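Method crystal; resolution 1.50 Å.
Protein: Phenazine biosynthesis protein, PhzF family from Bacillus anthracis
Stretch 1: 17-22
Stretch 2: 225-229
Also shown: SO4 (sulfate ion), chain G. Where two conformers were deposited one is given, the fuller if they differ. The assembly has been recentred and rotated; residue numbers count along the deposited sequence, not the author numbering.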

# COMPACT_ATOMS: atom_id res chain seq x y z
N ASN A 17 -5.14 -20.26 22.38
CA ASN A 17 -6.60 -20.23 22.30
C ASN A 17 -7.29 -19.46 23.41
O ASN A 17 -8.43 -19.37 23.41
CB ASN A 17 -7.23 -21.63 22.19
CG ASN A 17 -6.57 -22.51 21.13
OD1 ASN A 17 -6.85 -22.40 19.99
ND2 ASN A 17 -5.69 -23.31 21.54
N MSE A 18 -6.53 -18.93 24.33
CA MSE A 18 -7.17 -18.33 25.49
C MSE A 18 -7.11 -16.81 25.50
O MSE A 18 -7.48 -16.17 26.48
CB MSE A 18 -6.61 -18.94 26.78
CG MSE A 18 -6.62 -20.45 26.76
SE MSE A 18 -6.57 -21.29 28.51
CE MSE A 18 -8.47 -21.30 28.94
N GLY A 19 -6.70 -16.22 24.38
CA GLY A 19 -6.60 -14.77 24.28
C GLY A 19 -7.31 -14.14 23.09
O GLY A 19 -8.26 -14.71 22.53
N ASN A 20 -6.84 -12.95 22.72
CA ASN A 20 -7.42 -12.17 21.65
C ASN A 20 -6.60 -12.39 20.38
O ASN A 20 -5.45 -11.96 20.31
CB ASN A 20 -7.42 -10.70 22.05
CG ASN A 20 -8.25 -9.83 21.11
OD1 ASN A 20 -8.64 -10.27 20.02
ND2 ASN A 20 -8.54 -8.62 21.54
N PRO A 21 -7.17 -13.08 19.39
CA PRO A 21 -6.39 -13.43 18.19
C PRO A 21 -5.81 -12.25 17.45
O PRO A 21 -6.46 -11.20 17.26
CB PRO A 21 -7.43 -14.10 17.29
CG PRO A 21 -8.39 -14.71 18.27
CD PRO A 21 -8.55 -13.60 19.30
N ALA A 22 -4.57 -12.45 17.02
CA ALA A 22 -3.85 -11.43 16.29
C ALA A 22 -3.21 -12.15 15.09
O ALA A 22 -2.33 -12.99 15.27
CB ALA A 22 -2.76 -10.83 17.21
S SO4 G . -19.16 -12.50 18.38
O1 SO4 G . -19.88 -11.44 17.69
O2 SO4 G . -18.02 -12.91 17.57
O3 SO4 G . -18.68 -12.00 19.67
O4 SO4 G . -20.04 -13.65 18.61
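Stretch 2 (225-229) EDPVT

Where do the two stretches come closest? They meet at Asn20 and Val228, whose CA atoms lie 5.5 Å apart, although more than two hundred residues separate them in the chain. Stretch 1 runs as a loop through Gly19 and enters a strand at Asn20; stretch 2 arrives extended through Asp226, bends at Pro227, where phi/psi is -67/-49, and is extended again at Val228. Near the contact the CA traces run crosswise, neither parallel nor antiparallel. The contact is compact, burying 202 Å² in all.

What does Asn20 do at the centre? It is buried, gives the largest share of covered surface, and points its CA-to-CB bond toward stretch 2. With chi1 in the t well, its amide reaches the backbone of Val228, and Asn20 ND2 donates a hydrogen bond to Val228 O at 2.8 Å. An asparagine amide carries both donor and acceptor, so the side chain can also bind two waters: Asn20 ND2 donates to the oxygen of water 1 at 2.9 Å, and the oxygen of water 2 donates to Asn20 OD1 at 2.8 Å. These waters donate in turn to the carboxylate of Asp226, linking the two polar side chains, whose nearest atoms, Asn20 ND2 and Asp226 OD1, stay 3.8 Å apart.

How does Val228 fill the space beside this bond? Its side chain also points toward stretch 1, and Val228 CG2 packs 4.0 Å from Gly19 CA. Glycine offers only backbone here, so the methyl group lies against the main chain itself. The CB atoms of Val228 and Asn20 are 4.3 Å apart.

What does Pro227 add? Its ring rests on the same segment, with Pro227 CB 3.9 Å from Gly19 O and Pro227 CG 3.9 Å from Asn20 OD1. Pro227 CG also lies 4.3 Å from Pro21 CD, a modest apolar touch between two proline rings.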

# COMPACT_ATOMS: atom_id res chain seq x y z
N GLU A 225 -19.40 -9.96 21.53
CA GLU A 225 -18.49 -9.96 22.68
C GLU A 225 -17.01 -10.16 22.30
O GLU A 225 -16.70 -11.04 21.51
CB GLU A 225 -18.93 -11.04 23.67
CG GLU A 225 -17.94 -11.31 24.81
CD GLU A 225 -18.53 -12.12 25.95
OE1 GLU A 225 -19.60 -12.78 25.78
OE2 GLU A 225 -17.92 -12.09 27.04
N ASP A 226 -16.13 -9.35 22.88
CA ASP A 226 -14.68 -9.35 22.60
C ASP A 226 -13.97 -10.16 23.71
O ASP A 226 -14.31 -10.05 24.88
CB ASP A 226 -14.20 -7.89 22.63
CG ASP A 226 -12.87 -7.67 21.91
OD1 ASP A 226 -11.93 -7.20 22.58
OD2 ASP A 226 -12.78 -7.90 20.68
N PRO A 227 -12.99 -11.01 23.34
CA PRO A 227 -12.35 -11.89 24.34
C PRO A 227 -11.49 -11.22 25.45
O PRO A 227 -11.62 -11.57 26.64
CB PRO A 227 -11.49 -12.83 23.47
CG PRO A 227 -11.30 -12.10 22.19
CD PRO A 227 -12.50 -11.25 21.97
N VAL A 228 -10.60 -10.32 25.06
CA VAL A 228 -9.72 -9.62 26.01
C VAL A 228 -9.36 -8.28 25.39
O VAL A 228 -8.71 -8.23 24.34
CB VAL A 228 -8.38 -10.35 26.26
CG1 VAL A 228 -7.76 -9.82 27.55
CG2 VAL A 228 -8.54 -11.87 26.20
N THR A 229 -9.81 -7.21 26.01
CA THR A 229 -9.86 -5.90 25.37
C THR A 229 -8.89 -4.93 26.06
O THR A 229 -9.12 -4.52 27.20
CB THR A 229 -11.29 -5.33 25.43
OG1 THR A 229 -12.22 -6.35 24.99
CG2 THR A 229 -11.42 -4.09 24.55
O HOH W 1 -10.20 -6.39 20.69
O HOH W 2 -11.15 -9.43 19.10